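Local coordinates for protein proline dehydrogenase (PDB 3HAZ) that probably oxidises proline to glutamate in two steps, with an FAD-dependent proline dehydrogenase and an NAD-dependent semialdehyde dehydrogenase in one chain, at residues 552-556 and 721-725; 555-560 and 678-682; 652-658 and 728-734; 662-667 and 691-696. One frame throughout, in Å; residues are numbered along the deposited sequence.

Contact 1: residues 552-556 and 721-725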
# COMPACT_ATOMS: atom_id res chain seq x y z
N ALA A 552 47.22 31.91 -17.12
CA ALA A 552 45.78 31.89 -16.97
C ALA A 552 45.11 31.37 -18.24
O ALA A 552 44.18 30.57 -18.17
CB ALA A 552 45.26 33.28 -16.61
N HIS A 553 45.57 31.83 -19.40
CA HIS A 553 45.02 31.34 -20.66
C HIS A 553 45.35 29.87 -20.89
O HIS A 553 44.53 29.12 -21.41
CB HIS A 553 45.48 32.21 -21.83
CG HIS A 553 44.59 33.39 -22.09
ND1 HIS A 553 44.26 34.30 -21.11
CD2 HIS A 553 43.95 33.79 -23.21
CE1 HIS A 553 43.46 35.22 -21.62
NE2 HIS A 553 43.25 34.94 -22.89
N ALA A 554 46.55 29.46 -20.50
CA ALA A 554 46.94 28.06 -20.57
C ALA A 554 46.03 27.21 -19.68
O ALA A 554 45.68 26.07 -20.02
CB ALA A 554 48.39 27.88 -20.17
N ALA A 555 45.65 27.76 -18.54
CA ALA A 555 44.76 27.06 -17.61
C ALA A 555 43.40 26.80 -18.25
O ALA A 555 42.87 25.70 -18.17
CB ALA A 555 44.61 27.85 -16.32
N VAL A 556 42.85 27.83 -18.90
CA VAL A 556 41.56 27.69 -19.58
C VAL A 556 41.65 26.66 -20.70
O VAL A 556 40.77 25.82 -20.85
CB VAL A 556 41.06 29.04 -20.14
CG1 VAL A 556 39.75 28.86 -20.88
CG2 VAL A 556 40.89 30.04 -19.02
N ALA A 721 41.21 38.47 -16.80
CA ALA A 721 41.70 37.70 -17.94
C ALA A 721 40.89 36.41 -18.12
O ALA A 721 40.56 36.02 -19.24
CB ALA A 721 43.17 37.38 -17.76
N LEU A 722 40.56 35.76 -17.00
CA LEU A 722 39.77 34.53 -17.04
C LEU A 722 38.37 34.79 -17.58
O LEU A 722 37.91 34.08 -18.47
CB LEU A 722 39.68 33.89 -15.65
CG LEU A 722 41.00 33.42 -15.03
CD1 LEU A 722 40.75 32.74 -13.69
CD2 LEU A 722 41.73 32.49 -15.97
N THR A 723 37.70 35.81 -17.05
CA THR A 723 36.32 36.09 -17.46
C THR A 723 36.22 36.60 -18.90
O THR A 723 35.17 36.50 -19.53
CB THR A 723 35.62 37.09 -16.51
OG1 THR A 723 36.32 38.34 -16.52
CG2 THR A 723 35.58 36.55 -15.09
N ALA A 724 37.31 37.15 -19.41
CA ALA A 724 37.30 37.70 -20.76
C ALA A 724 37.62 36.64 -21.81
O ALA A 724 37.35 36.84 -22.99
CB ALA A 724 38.27 38.88 -20.86
N HIS A 725 38.17 35.51 -21.38
CA HIS A 725 38.53 34.44 -22.30
C HIS A 725 37.34 33.96 -23.12
O HIS A 725 36.29 33.62 -22.56
CB HIS A 725 39.15 33.26 -21.54
CG HIS A 725 39.94 32.34 -22.41
ND1 HIS A 725 39.36 31.50 -23.33
CD2 HIS A 725 41.28 32.12 -22.50
CE1 HIS A 725 40.30 30.81 -23.95
NE2 HIS A 725 41.47 31.16 -23.46

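Contact 2: residues 555-560 and 678-682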
# COMPACT_ATOMS: atom_id res chain seq x y z
N ALA A 555 45.65 27.76 -18.54
CA ALA A 555 44.76 27.06 -17.61
C ALA A 555 43.40 26.80 -18.25
O ALA A 555 42.87 25.70 -18.17
CB ALA A 555 44.61 27.85 -16.32
N VAL A 556 42.85 27.83 -18.90
CA VAL A 556 41.56 27.69 -19.58
C VAL A 556 41.65 26.66 -20.70
O VAL A 556 40.77 25.82 -20.85
CB VAL A 556 41.06 29.04 -20.14
CG1 VAL A 556 39.75 28.86 -20.88
CG2 VAL A 556 40.89 30.04 -19.02
N ALA A 557 42.71 26.74 -21.49
CA ALA A 557 42.89 25.79 -22.58
C ALA A 557 42.97 24.37 -22.04
O ALA A 557 42.36 23.46 -22.59
CB ALA A 557 44.15 26.13 -23.39
N ALA A 558 43.71 24.19 -20.95
CA ALA A 558 43.86 22.88 -20.33
C ALA A 558 42.53 22.38 -19.75
O ALA A 558 42.16 21.22 -19.91
CB ALA A 558 44.94 22.92 -19.26
N ALA A 559 41.81 23.27 -19.08
CA ALA A 559 40.48 22.94 -18.56
C ALA A 559 39.56 22.57 -19.71
O ALA A 559 38.80 21.61 -19.62
CB ALA A 559 39.91 24.10 -17.76
N ARG A 560 39.63 23.34 -20.79
CA ARG A 560 38.81 23.08 -21.98
C ARG A 560 39.02 21.68 -22.55
O ARG A 560 38.07 21.01 -22.94
CB ARG A 560 39.09 24.14 -23.05
CG ARG A 560 38.27 23.95 -24.32
CD ARG A 560 38.14 25.26 -25.09
NE ARG A 560 37.14 25.18 -26.15
CZ ARG A 560 37.43 25.18 -27.45
NH1 ARG A 560 36.46 25.11 -28.35
NH2 ARG A 560 38.69 25.26 -27.85
N ASN A 678 31.00 20.22 -15.53
CA ASN A 678 31.91 21.23 -16.08
C ASN A 678 33.33 21.04 -15.56
O ASN A 678 33.53 20.56 -14.44
CB ASN A 678 31.46 22.62 -15.66
CG ASN A 678 30.03 22.91 -16.07
OD1 ASN A 678 29.77 23.21 -17.23
ND2 ASN A 678 29.11 22.84 -15.10
N SER A 679 34.31 21.42 -16.37
CA SER A 679 35.65 21.60 -15.84
C SER A 679 35.71 23.01 -15.25
O SER A 679 34.86 23.85 -15.55
CB SER A 679 36.72 21.40 -16.92
OG SER A 679 36.55 22.31 -17.99
N VAL A 680 36.69 23.26 -14.39
CA VAL A 680 36.74 24.53 -13.69
C VAL A 680 38.13 25.15 -13.63
O VAL A 680 39.13 24.46 -13.40
CB VAL A 680 36.20 24.38 -12.25
CG1 VAL A 680 36.20 25.71 -11.53
CG2 VAL A 680 34.81 23.77 -12.26
N VAL A 681 38.19 26.46 -13.88
CA VAL A 681 39.35 27.25 -13.53
C VAL A 681 38.94 28.17 -12.39
O VAL A 681 38.04 29.00 -12.54
CB VAL A 681 39.89 28.07 -14.72
CG1 VAL A 681 41.03 28.98 -14.28
CG2 VAL A 681 40.35 27.14 -15.85
N ALA A 682 39.59 28.01 -11.24
CA ALA A 682 39.22 28.74 -10.03
C ALA A 682 40.27 29.78 -9.66
O ALA A 682 41.46 29.48 -9.61
CB ALA A 682 39.03 27.77 -8.87

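Contact 3: residues 652-658 and 728-734. With NAD (nicotinamide-adenine-dinucleotide), chain D.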
# COMPACT_ATOMS: atom_id res chain seq x y z
N VAL A 652 33.75 25.01 -19.71
CA VAL A 652 34.67 25.46 -18.67
C VAL A 652 34.05 26.57 -17.84
O VAL A 652 33.73 27.64 -18.36
CB VAL A 652 35.98 26.02 -19.25
CG1 VAL A 652 36.81 26.63 -18.13
CG2 VAL A 652 36.77 24.94 -19.98
N PHE A 653 33.88 26.33 -16.55
CA PHE A 653 33.44 27.39 -15.66
C PHE A 653 34.63 28.08 -15.01
O PHE A 653 35.60 27.44 -14.61
CB PHE A 653 32.50 26.85 -14.58
CG PHE A 653 31.05 27.18 -14.83
CD1 PHE A 653 30.46 28.28 -14.22
CD2 PHE A 653 30.28 26.39 -15.67
CE1 PHE A 653 29.13 28.59 -14.45
CE2 PHE A 653 28.94 26.69 -15.90
CZ PHE A 653 28.37 27.79 -15.28
N VAL A 654 34.53 29.40 -14.94
CA VAL A 654 35.44 30.21 -14.16
C VAL A 654 34.80 30.46 -12.80
O VAL A 654 33.68 30.98 -12.73
CB VAL A 654 35.71 31.56 -14.86
CG1 VAL A 654 36.55 32.48 -13.98
CG2 VAL A 654 36.38 31.32 -16.20
N ALA A 655 35.48 30.07 -11.73
CA ALA A 655 34.99 30.29 -10.37
C ALA A 655 35.84 31.34 -9.67
O ALA A 655 37.05 31.20 -9.56
CB ALA A 655 34.98 29.00 -9.58
N ILE A 656 35.19 32.40 -9.20
CA ILE A 656 35.88 33.49 -8.52
C ILE A 656 35.28 33.67 -7.13
O ILE A 656 34.08 33.86 -6.99
CB ILE A 656 35.77 34.80 -9.32
CG1 ILE A 656 36.48 34.66 -10.67
CG2 ILE A 656 36.34 35.95 -8.52
CD1 ILE A 656 36.20 35.80 -11.62
N SER A 657 36.13 33.61 -6.10
CA SER A 657 35.66 33.57 -4.72
C SER A 657 36.27 34.68 -3.86
O SER A 657 37.32 35.22 -4.20
CB SER A 657 35.99 32.20 -4.12
OG SER A 657 37.36 31.88 -4.31
N PRO A 658 35.60 35.01 -2.73
CA PRO A 658 36.03 36.06 -1.81
C PRO A 658 36.92 35.54 -0.69
O PRO A 658 37.10 34.33 -0.55
CB PRO A 658 34.71 36.56 -1.20
CG PRO A 658 33.68 35.47 -1.49
CD PRO A 658 34.36 34.37 -2.26
N ILE A 728 35.30 30.26 -22.42
CA ILE A 728 34.65 29.84 -21.18
C ILE A 728 33.13 29.74 -21.34
O ILE A 728 32.53 30.46 -22.14
CB ILE A 728 35.03 30.75 -20.01
CG1 ILE A 728 34.55 32.18 -20.27
CG2 ILE A 728 36.54 30.70 -19.78
CD1 ILE A 728 34.17 32.93 -19.02
N ALA A 729 32.52 28.83 -20.57
CA ALA A 729 31.10 28.52 -20.72
C ALA A 729 30.22 29.15 -19.64
O ALA A 729 29.00 29.01 -19.65
CB ALA A 729 30.90 27.01 -20.72
N GLY A 730 30.84 29.84 -18.70
CA GLY A 730 30.09 30.47 -17.63
C GLY A 730 30.97 30.91 -16.49
O GLY A 730 32.13 30.50 -16.39
N VAL A 731 30.40 31.74 -15.62
CA VAL A 731 31.11 32.31 -14.50
C VAL A 731 30.27 32.25 -13.22
O VAL A 731 29.11 32.67 -13.19
CB VAL A 731 31.51 33.77 -14.78
CG1 VAL A 731 32.10 34.43 -13.53
CG2 VAL A 731 32.50 33.84 -15.95
N VAL A 732 30.86 31.68 -12.17
CA VAL A 732 30.24 31.69 -10.85
C VAL A 732 31.08 32.60 -9.96
O VAL A 732 32.27 32.35 -9.75
CB VAL A 732 30.10 30.26 -10.27
CG1 VAL A 732 31.44 29.56 -10.25
CG2 VAL A 732 29.46 30.29 -8.87
N PHE A 733 30.47 33.68 -9.48
CA PHE A 733 31.19 34.74 -8.77
C PHE A 733 30.56 35.09 -7.43
O PHE A 733 29.34 35.19 -7.30
CB PHE A 733 31.24 35.99 -9.65
CG PHE A 733 31.73 37.21 -8.93
CD1 PHE A 733 33.08 37.48 -8.84
CD2 PHE A 733 30.83 38.10 -8.37
CE1 PHE A 733 33.54 38.60 -8.18
CE2 PHE A 733 31.28 39.23 -7.71
CZ PHE A 733 32.64 39.48 -7.62
N THR A 734 31.40 35.27 -6.42
CA THR A 734 30.93 35.84 -5.17
C THR A 734 31.89 36.94 -4.75
O THR A 734 33.09 36.71 -4.59
CB THR A 734 30.83 34.79 -4.05
OG1 THR A 734 29.89 33.78 -4.43
CG2 THR A 734 30.36 35.45 -2.77
PA NAD D . 35.60 41.67 -4.41
O1A NAD D . 34.51 42.26 -5.49
O2A NAD D . 36.46 42.76 -3.93
O5B NAD D . 36.51 40.52 -5.19
C5B NAD D . 36.24 39.14 -4.95
C4B NAD D . 36.87 38.25 -6.03
O4B NAD D . 36.76 38.76 -7.41
C3B NAD D . 38.43 38.02 -5.89
O3B NAD D . 38.95 36.72 -5.94
C2B NAD D . 38.97 39.12 -6.79
O2B NAD D . 40.36 39.22 -7.01
C1B NAD D . 38.06 38.99 -7.93
N9A NAD D . 38.07 40.19 -8.77
C8A NAD D . 38.36 41.46 -8.39
N7A NAD D . 38.23 42.31 -9.53
C5A NAD D . 37.85 41.50 -10.62
C6A NAD D . 37.58 41.80 -11.96
N6A NAD D . 37.70 43.17 -12.42
N1A NAD D . 37.22 40.81 -12.82
C2A NAD D . 37.12 39.51 -12.37
N3A NAD D . 37.37 39.21 -11.06
C4A NAD D . 37.74 40.21 -10.18
O3 NAD D . 34.81 40.92 -3.13
PN NAD D . 35.64 40.59 -1.72
O1N NAD D . 36.40 41.98 -1.21
O2N NAD D . 36.62 39.53 -1.95
O5D NAD D . 34.58 40.09 -0.54
C5D NAD D . 33.67 41.02 0.04
C4D NAD D . 32.34 41.13 -0.74
O4D NAD D . 31.78 39.85 -1.27
C3D NAD D . 31.09 41.87 -0.11
O3D NAD D . 30.53 42.97 -0.79
C2D NAD D . 30.20 40.66 0.22
O2D NAD D . 28.91 40.83 0.78
C1D NAD D . 30.40 39.82 -0.97
N1N NAD D . 30.01 38.44 -0.63
C2N NAD D . 28.70 38.01 -0.90
C3N NAD D . 28.30 36.65 -0.54
C7N NAD D . 26.87 36.17 -0.85
O7N NAD D . 26.61 35.02 -0.76
N7N NAD D . 25.89 37.10 -1.37
C4N NAD D . 29.28 35.73 0.10
C5N NAD D . 30.58 36.16 0.36
C6N NAD D . 30.99 37.54 0.00

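Contact 4: residues 662-667 and 691-696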
# COMPACT_ATOMS: atom_id res chain seq x y z
N PRO A 662 36.91 31.62 2.63
CA PRO A 662 37.97 31.24 1.70
C PRO A 662 37.95 29.75 1.39
O PRO A 662 38.56 29.32 0.41
CB PRO A 662 39.27 31.56 2.47
CG PRO A 662 38.86 32.25 3.71
CD PRO A 662 37.43 31.92 3.97
N LEU A 663 37.28 28.98 2.23
CA LEU A 663 37.19 27.55 2.03
C LEU A 663 35.81 27.11 1.53
O LEU A 663 35.71 26.43 0.51
CB LEU A 663 37.55 26.79 3.30
CG LEU A 663 37.36 25.27 3.19
CD1 LEU A 663 38.32 24.73 2.16
CD2 LEU A 663 37.57 24.59 4.54
N ALA A 664 34.76 27.49 2.25
CA ALA A 664 33.43 26.95 1.98
C ALA A 664 32.80 27.49 0.70
O ALA A 664 32.22 26.74 -0.08
CB ALA A 664 32.49 27.16 3.17
N ILE A 665 32.90 28.80 0.49
CA ILE A 665 32.34 29.40 -0.71
C ILE A 665 33.21 29.03 -1.90
O ILE A 665 32.70 28.78 -3.00
CB ILE A 665 32.25 30.93 -0.58
CG1 ILE A 665 31.08 31.30 0.33
CG2 ILE A 665 32.08 31.58 -1.95
CD1 ILE A 665 30.86 32.78 0.45
N PHE A 666 34.52 28.97 -1.67
CA PHE A 666 35.44 28.48 -2.68
C PHE A 666 35.01 27.10 -3.17
O PHE A 666 34.81 26.89 -4.36
CB PHE A 666 36.87 28.42 -2.15
CG PHE A 666 37.84 27.80 -3.11
CD1 PHE A 666 38.43 28.57 -4.11
CD2 PHE A 666 38.13 26.45 -3.06
CE1 PHE A 666 39.31 28.00 -5.02
CE2 PHE A 666 39.01 25.86 -3.97
CZ PHE A 666 39.60 26.64 -4.95
N LEU A 667 34.85 26.17 -2.23
CA LEU A 667 34.50 24.79 -2.55
C LEU A 667 33.06 24.63 -3.01
O LEU A 667 32.76 23.80 -3.87
CB LEU A 667 34.77 23.86 -1.36
CG LEU A 667 36.22 23.42 -1.20
CD1 LEU A 667 36.39 22.52 0.02
CD2 LEU A 667 36.69 22.72 -2.46
N ILE A 691 44.71 28.38 1.48
CA ILE A 691 43.65 27.42 1.76
C ILE A 691 42.99 26.94 0.47
O ILE A 691 42.60 25.78 0.37
CB ILE A 691 42.59 27.97 2.75
CG1 ILE A 691 41.61 26.86 3.13
CG2 ILE A 691 41.86 29.16 2.15
CD1 ILE A 691 40.82 27.16 4.38
N ALA A 692 42.89 27.83 -0.51
CA ALA A 692 42.34 27.47 -1.81
C ALA A 692 43.19 26.40 -2.49
O ALA A 692 42.66 25.42 -3.03
CB ALA A 692 42.23 28.70 -2.70
N ARG A 693 44.51 26.57 -2.45
CA ARG A 693 45.41 25.58 -3.01
C ARG A 693 45.31 24.24 -2.26
O ARG A 693 45.34 23.18 -2.87
CB ARG A 693 46.86 26.09 -3.03
CG ARG A 693 47.81 25.19 -3.83
CD ARG A 693 49.16 25.86 -4.11
NE ARG A 693 49.89 26.16 -2.89
CZ ARG A 693 51.16 26.56 -2.85
NH1 ARG A 693 51.85 26.69 -3.97
NH2 ARG A 693 51.74 26.81 -1.68
N GLU A 694 45.16 24.31 -0.94
CA GLU A 694 44.98 23.10 -0.14
C GLU A 694 43.68 22.39 -0.52
O GLU A 694 43.64 21.17 -0.65
CB GLU A 694 44.97 23.42 1.35
CG GLU A 694 46.32 23.87 1.91
CD GLU A 694 47.23 22.71 2.26
OE1 GLU A 694 46.97 21.58 1.79
OE2 GLU A 694 48.21 22.92 3.00
N ALA A 695 42.62 23.17 -0.71
CA ALA A 695 41.32 22.62 -1.08
C ALA A 695 41.38 21.91 -2.43
O ALA A 695 40.91 20.78 -2.58
CB ALA A 695 40.27 23.72 -1.10
N VAL A 696 41.97 22.58 -3.42
CA VAL A 696 42.11 22.00 -4.75
C VAL A 696 42.89 20.68 -4.70
O VAL A 696 42.48 19.69 -5.30
CB VAL A 696 42.78 22.98 -5.73
CG1 VAL A 696 43.20 22.28 -7.01
CG2 VAL A 696 41.84 24.14 -6.03

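Contact 1: residues 552-556 and 721-725
The contact has an apolar part and an aromatic part, and no hydrogen bond crosses it. In the apolar part, Leu722 reaches helix 552-556 through one methyl: its CD2 lies 3.7 Å from Ala552 CB and 4.0 Å from Val556 CG2. The closest CA pair, Ala552 and Leu722 at 6.6 Å, marks the same place; the small alanine permits this approach. Val556 also takes part in the aromatic group. Its CG1 sits 3.6 Å from the centroid of the His725 ring and only 9° off the ring normal, a CH-pi contact over the face. The two imidazoles meet obliquely, with His553 CD2 3.2 Å from His725 CD2, centroids 4.5 Å apart and planes at 51°, so this is not a regular stack. His553 CE1 also comes within 3.8 Å of Ala721 O. The polar end of His725 is engaged elsewhere, since its ND1 bonds to the backbone N of Asp727. Leu722 also touches Val654 and Val681 on the sheet, as well as Lys683, an NAD-binding residue. Two helices packed side by side over one face of a parallel sheet are characteristic of the Rossmann-type NAD-binding domain of aldehyde dehydrogenases.

Contact 2: residues 555-560 and 678-682
Val681 forms the apolar centre, its CA-to-CB bond directed at the helix. Its CG2 lies 3.6 Å from Ala559 CB and 4.3 Å from Val556 CG2, while its CG1 is 4.3 Å from Ala555 CB. The backbone joins in, with Val681 CG2 3.7 Å from Ala555 O, so the valine rests against one turn of helix, between residues four apart. Small residues at 555 and 559 suit this fit: the axes of helix 555-560 and strand 679-682 approach to 7.9 Å. Their directions differ by 162°, nearly antiparallel, which is how helices commonly lie on the parallel sheet of a Rossmann-type domain; here helix 549-567 covers the sheet face that carries Ser679 and Val681. Towards the start of the strand the chemistry turns polar. Ser679, with chi1 at 60°, donates from OG to Ala559 O at 2.9 Å, next to the closest CA pair of the two segments (Ala559 and Ser679, 5.7 Å). The same serine side chain also touches Val652 of strand 641-656.

Contact 3: residues 652-658 and 728-734
Five backbone hydrogen bonds join these parallel strands, all with N-H...O angles of 160° or more. Val652 O accepts from Ala729 N at 2.8 Å. Val654 is satisfied twice, its N giving to Gly730 O and its O receiving from Val732 N, both at 3.0 Å. Ile656 repeats the pattern: N to Val732 O at 3.0 Å, O from Thr734 N at 3.1 Å. Ile656 O takes a second donor, Gln669 NE2, and the same glutamine's OE1 bonds to Thr734 OG1. Phe653 and Ala655 direct their backbone groups the other way, to Ser679, Val681 and Lys683. Past the strand end, Ser657 O accepts from the ribose O3B of NAD at 2.8 Å, while Thr734 CG2 lies 3.1 Å from NAD C4N. Gly730 has phi/psi of 166/166, which calls for glycine, and its CA lies 4.0 Å from the Phe653 ring centroid, 16° off the normal. Strand 641-656 thus stands between 679-683 and 730-734 in the Rossmann-type sheet. Helix 664-675 lies over the face bearing Ala655 and Val732; helix 737-749 packs on Ile656 and Phe733 of the other face, and helix 549-567 on Val652 and Ile728.

Contact 4: residues 662-667 and 691-696
Pro662 opens the contact, its CB 3.5 Å from Ile691 CG2. Next, Leu663 meets two residues one helical turn apart: its CB is 3.5 Å from Ile691 CD1 and its CD1 3.9 Å from Ala695 CB. It also marks the closest approach of the two backbones, its CA 6.4 Å from that of Ala692. After two residues out of reach, Phe666 presents its ring to helix 691-696. Ala692 CB lies 4.0 Å from the ring centroid and 20° off the normal, a CH-pi contact over the face, whereas Val696 CG2 meets the ring edge, 3.5 Å from Phe666 CZ. Ala695 CB approaches Phe666 CE2 at 3.8 Å and, finally, Leu667 CD2 at 4.0 Å. No polar bond crosses. Helix 664-675 makes the beta-alpha-beta crossover from strand 641-656 to strand 679-683, and helix 689-702 follows that second strand. Side by side on one face of the sheet, the pair is flanked by helix 604-629 against Leu663 and helix 589-598 against Ile691, with Leu711 of strand 709-711 beneath Phe666 and Val696.

How the contacts relate
All four contacts are largely buried and belong to one Rossmann-type NAD-binding unit. Contact 3 joins two neighbouring strands of the sheet and is the one held mainly by backbone hydrogen bonds; contacts 1, 2 and 4 rest chiefly on apolar side chains. Contacts 1 and 2 share helix 549-567, with Ala555 and Val556 in both, on one sheet face. Contact 4 lies on the other face, where Phe666 CE1 reaches Ala682 CB at 3.9 Å. Contact 1 comes nearest the surface, through exposed His553. Contact 2 adds one side-chain hydrogen bond, and its strand pairs with contact 3 through Ser679 O and Phe653 N (2.8 Å). NAD is bonded within contact 3.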